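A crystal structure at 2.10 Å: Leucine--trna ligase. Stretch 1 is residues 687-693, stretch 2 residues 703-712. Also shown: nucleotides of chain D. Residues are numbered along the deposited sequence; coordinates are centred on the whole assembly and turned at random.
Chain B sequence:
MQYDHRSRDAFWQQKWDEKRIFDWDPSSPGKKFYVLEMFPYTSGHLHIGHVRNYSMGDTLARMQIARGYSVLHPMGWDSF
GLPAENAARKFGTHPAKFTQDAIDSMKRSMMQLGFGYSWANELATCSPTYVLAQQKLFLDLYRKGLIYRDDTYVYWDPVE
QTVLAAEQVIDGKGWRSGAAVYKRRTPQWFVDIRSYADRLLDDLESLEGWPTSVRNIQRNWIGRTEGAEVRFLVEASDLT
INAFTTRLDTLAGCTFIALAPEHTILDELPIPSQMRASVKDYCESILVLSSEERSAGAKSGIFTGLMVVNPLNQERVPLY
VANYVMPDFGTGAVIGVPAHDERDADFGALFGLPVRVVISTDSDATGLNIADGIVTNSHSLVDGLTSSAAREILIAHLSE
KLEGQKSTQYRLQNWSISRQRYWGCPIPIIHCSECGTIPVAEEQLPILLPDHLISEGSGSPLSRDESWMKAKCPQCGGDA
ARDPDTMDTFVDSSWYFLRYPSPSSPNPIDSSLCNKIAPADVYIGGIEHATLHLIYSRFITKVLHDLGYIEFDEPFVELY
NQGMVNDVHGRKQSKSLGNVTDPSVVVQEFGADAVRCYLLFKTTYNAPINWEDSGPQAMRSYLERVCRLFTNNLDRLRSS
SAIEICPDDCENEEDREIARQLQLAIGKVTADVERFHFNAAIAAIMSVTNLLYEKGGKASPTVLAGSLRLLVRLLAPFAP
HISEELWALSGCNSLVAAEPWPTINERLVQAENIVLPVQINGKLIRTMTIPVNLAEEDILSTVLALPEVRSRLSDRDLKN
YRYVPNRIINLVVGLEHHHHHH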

# COMPACT_ATOMS: atom_id res chain seq x y z
N SER B 687 -10.66 24.84 -16.51
CA SER B 687 -11.62 25.06 -17.65
C SER B 687 -12.69 26.00 -17.22
O SER B 687 -12.95 26.95 -17.91
CB SER B 687 -12.31 23.78 -18.10
OG SER B 687 -11.45 23.00 -18.90
N VAL B 688 -13.25 25.78 -16.03
CA VAL B 688 -14.29 26.69 -15.51
C VAL B 688 -13.75 28.08 -15.32
O VAL B 688 -14.44 29.08 -15.62
CB VAL B 688 -14.91 26.14 -14.21
CG1 VAL B 688 -15.70 27.17 -13.43
CG2 VAL B 688 -15.75 24.91 -14.55
N THR B 689 -12.53 28.16 -14.80
CA THR B 689 -11.92 29.42 -14.57
C THR B 689 -11.75 30.16 -15.91
O THR B 689 -12.01 31.32 -15.99
CB THR B 689 -10.52 29.26 -13.89
OG1 THR B 689 -10.66 28.42 -12.72
CG2 THR B 689 -9.91 30.59 -13.59
N ASN B 690 -11.29 29.48 -16.94
CA ASN B 690 -11.14 30.12 -18.26
C ASN B 690 -12.48 30.57 -18.79
O ASN B 690 -12.58 31.68 -19.29
CB ASN B 690 -10.44 29.23 -19.25
CG ASN B 690 -9.04 28.86 -18.81
OD1 ASN B 690 -8.36 29.63 -18.11
ND2 ASN B 690 -8.59 27.70 -19.24
N LEU B 691 -13.50 29.76 -18.56
CA LEU B 691 -14.86 30.02 -18.98
C LEU B 691 -15.34 31.30 -18.43
O LEU B 691 -15.92 32.13 -19.17
CB LEU B 691 -15.81 28.90 -18.57
CG LEU B 691 -17.27 29.11 -18.97
CD1 LEU B 691 -17.38 29.02 -20.49
CD2 LEU B 691 -18.18 28.11 -18.27
N LEU B 692 -15.08 31.50 -17.14
CA LEU B 692 -15.56 32.70 -16.48
C LEU B 692 -14.80 33.97 -16.86
O LEU B 692 -15.35 35.08 -16.79
CB LEU B 692 -15.57 32.50 -14.97
CG LEU B 692 -16.53 31.44 -14.45
CD1 LEU B 692 -16.47 31.40 -12.93
CD2 LEU B 692 -17.95 31.70 -14.92
N TYR B 693 -13.52 33.85 -17.19
CA TYR B 693 -12.77 35.00 -17.71
C TYR B 693 -13.38 35.48 -19.05
O TYR B 693 -13.45 36.67 -19.32
CB TYR B 693 -11.29 34.66 -17.90
CG TYR B 693 -10.46 35.09 -16.70
CD1 TYR B 693 -10.11 36.44 -16.50
CD2 TYR B 693 -10.14 34.18 -15.72
CE1 TYR B 693 -9.41 36.84 -15.37
CE2 TYR B 693 -9.39 34.56 -14.62
CZ TYR B 693 -9.03 35.87 -14.45
OH TYR B 693 -8.34 36.19 -13.31
N VAL B 703 -25.71 34.76 -11.78
CA VAL B 703 -25.13 33.55 -12.36
C VAL B 703 -23.62 33.53 -12.14
O VAL B 703 -23.02 32.44 -12.00
CB VAL B 703 -25.41 33.45 -13.87
CG1 VAL B 703 -24.62 32.31 -14.51
CG2 VAL B 703 -26.91 33.26 -14.11
N LEU B 704 -23.02 34.71 -12.21
CA LEU B 704 -21.60 34.86 -12.09
C LEU B 704 -21.20 34.75 -10.63
O LEU B 704 -20.25 34.09 -10.34
CB LEU B 704 -21.14 36.20 -12.65
CG LEU B 704 -19.63 36.46 -12.52
CD1 LEU B 704 -18.84 35.40 -13.27
CD2 LEU B 704 -19.26 37.86 -12.97
N ALA B 705 -21.90 35.39 -9.72
CA ALA B 705 -21.60 35.20 -8.28
C ALA B 705 -21.73 33.71 -7.87
O ALA B 705 -20.86 33.15 -7.17
CB ALA B 705 -22.47 36.06 -7.42
N GLY B 706 -22.78 33.06 -8.34
CA GLY B 706 -22.98 31.63 -8.12
C GLY B 706 -21.91 30.72 -8.69
O GLY B 706 -21.59 29.67 -8.09
N SER B 707 -21.36 31.10 -9.85
CA SER B 707 -20.32 30.36 -10.51
C SER B 707 -19.00 30.47 -9.79
O SER B 707 -18.25 29.53 -9.81
CB SER B 707 -20.09 30.88 -11.94
OG SER B 707 -21.26 30.71 -12.71
N LEU B 708 -18.70 31.66 -9.30
CA LEU B 708 -17.48 31.94 -8.62
C LEU B 708 -17.47 31.23 -7.26
O LEU B 708 -16.46 30.64 -6.91
CB LEU B 708 -17.34 33.45 -8.42
CG LEU B 708 -17.06 34.27 -9.70
CD1 LEU B 708 -17.09 35.73 -9.35
CD2 LEU B 708 -15.73 33.94 -10.32
N ARG B 709 -18.57 31.31 -6.52
CA ARG B 709 -18.72 30.59 -5.27
C ARG B 709 -18.70 29.07 -5.49
O ARG B 709 -18.09 28.34 -4.73
CB ARG B 709 -19.97 31.05 -4.52
CG ARG B 709 -19.80 32.47 -4.03
CD ARG B 709 -20.45 32.73 -2.69
NE ARG B 709 -20.29 34.15 -2.37
CZ ARG B 709 -21.11 35.13 -2.77
NH1 ARG B 709 -22.15 34.87 -3.58
NH2 ARG B 709 -20.87 36.36 -2.40
N LEU B 710 -19.24 28.63 -6.60
CA LEU B 710 -19.20 27.22 -6.92
C LEU B 710 -17.78 26.77 -7.25
O LEU B 710 -17.37 25.70 -6.82
CB LEU B 710 -20.17 26.94 -8.04
CG LEU B 710 -20.86 25.61 -8.23
CD1 LEU B 710 -21.56 25.13 -6.95
CD2 LEU B 710 -21.88 25.75 -9.38
N LEU B 711 -17.03 27.61 -7.98
CA LEU B 711 -15.66 27.35 -8.36
C LEU B 711 -14.77 27.11 -7.10
O LEU B 711 -13.99 26.20 -7.08
CB LEU B 711 -15.08 28.57 -9.13
CG LEU B 711 -13.62 28.53 -9.58
CD1 LEU B 711 -13.37 27.23 -10.28
CD2 LEU B 711 -13.26 29.69 -10.49
N VAL B 712 -14.90 27.98 -6.11
CA VAL B 712 -14.12 27.88 -4.86
C VAL B 712 -14.54 26.68 -4.00
O VAL B 712 -13.69 26.08 -3.26
CB VAL B 712 -14.19 29.24 -4.17
CG1 VAL B 712 -14.31 29.16 -2.66
CG2 VAL B 712 -12.96 30.02 -4.58
P A D 25 -5.51 25.67 -19.16
OP1 A D 25 -5.99 26.89 -18.54
OP2 A D 25 -5.07 25.58 -20.54
O5' A D 25 -4.29 25.11 -18.27
C5' A D 25 -2.99 25.55 -18.48
C4' A D 25 -2.02 24.62 -17.81
O4' A D 25 -2.22 23.28 -18.33
C3' A D 25 -0.58 24.97 -18.16
O3' A D 25 -0.06 25.92 -17.27
C2' A D 25 0.12 23.63 -18.13
O2' A D 25 0.59 23.24 -16.88
C1' A D 25 -0.98 22.69 -18.62
N9 A D 25 -0.91 22.42 -20.05
C8 A D 25 -1.80 22.77 -21.05
N7 A D 25 -1.46 22.31 -22.23
C5 A D 25 -0.26 21.65 -22.01
C6 A D 25 0.61 20.96 -22.86
N6 A D 25 0.39 20.81 -24.17
N1 A D 25 1.70 20.37 -22.31
C2 A D 25 1.91 20.51 -21.00
N3 A D 25 1.17 21.15 -20.10
C4 A D 25 0.07 21.67 -20.66
P C D 24 -8.90 23.17 -23.07
OP1 C D 24 -9.90 24.18 -22.78
OP2 C D 24 -7.90 23.30 -24.11
O5' C D 24 -8.00 22.98 -21.74
C5' C D 24 -8.62 22.87 -20.45
C4' C D 24 -7.57 22.50 -19.39
O4' C D 24 -7.14 21.13 -19.58
C3' C D 24 -6.28 23.27 -19.46
O3' C D 24 -6.55 24.57 -18.93
C2' C D 24 -5.35 22.37 -18.70
O2' C D 24 -5.62 22.26 -17.31
C1' C D 24 -5.78 21.01 -19.24
N1 C D 24 -5.03 20.59 -20.42
C2 C D 24 -3.76 20.08 -20.20
O2 C D 24 -3.35 19.97 -19.03
N3 C D 24 -3.01 19.69 -21.25
C4 C D 24 -3.49 19.83 -22.50
N4 C D 24 -2.73 19.39 -23.52
C5 C D 24 -4.76 20.40 -22.76
C6 C D 24 -5.50 20.77 -21.70

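The most unusual feature of this contact is how much of it rests on one side chain: Leu692 takes part in four of the six residue pairs that approach within 4.5 Å, and it sits as a knob in a hole formed by Leu704, Ser707, Leu708 and Leu711. The spacing of these four residues, at positions i, i+3, i+4 and i+7, is what two turns of a helix supply along one face. Leu692 points toward the other helix along CA-to-CB, and its m,t rotamer (chi1 -64°, chi2 -178°) carries both methyl groups into the hole. Leu692 CD1 and Leu692 CD2 both lie 3.8 Å from Ser707 CB; Leu692 CD2 is 4.1 Å from Leu704 CD1, and Leu692 CD1 is 3.7 Å from Leu708 CD2 and, more loosely, 4.4 Å from Leu711 CD2. Of the 269 Å² buried between the two stretches, counting both sides, Leu692 accounts for 91 Å², the largest share of any residue.

The two helices run nearly antiparallel, with 158° between their N-to-C directions, and their axes come no closer than 10.8 Å. Side chains from both helices occupy the space between them. The register agrees: the CA atoms of Leu692 and Leu704 are 7.8 Å apart, and those of Val688 and Leu711 are 7.3 Å apart, so moving back along the first helix goes with moving forward along the second, as the antiparallel run requires.

At this second pairing Leu711 is the main contributor from its helix, with 64 Å² covered. It too points toward its partner, and its t,p rotamer places Leu711 CD1 3.9 Å from CG1 of Val688, an apolar contact. Leu711 CD2 lies 3.7 Å from OG1 of Thr689; this is packing of a methyl group against a hydroxyl oxygen, and that oxygen finds its hydrogen bond with a residue just beyond the stretches.

Leu704 and Leu708 start out sideways from CA, yet their side-chain ends come nearer to the first helix, which is how they can wall the hole. Ser707 does point toward the first helix, but it presents CB to Leu692. Ser707 OG, with chi1 at -62°, turns back to donate a hydrogen bond to Val703 O at 2.6 Å, satisfying the hydroxyl within its own helix. Val703 O also accepts a bond from N of Ser707 at 3.0 Å. No hydrogen bond crosses between the stretches, so the contact is one of shape and apolar packing.

Residues of the first helix that do not reach the second are free for other partners. Asn690, whose side chain is out of reach of the other stretch, donates from ND2 to OP1 of A25 at 2.8 Å, with an N-H...acceptor angle of 179°, essentially linear. Ser687 comes close to the neighbouring nucleotide, its OG 3.2 Å from C5' of C24. The first helix thus packs on the second chiefly through Leu692, with Val688 and Thr689, while Asn690 and Ser687 meet the RNA backbone.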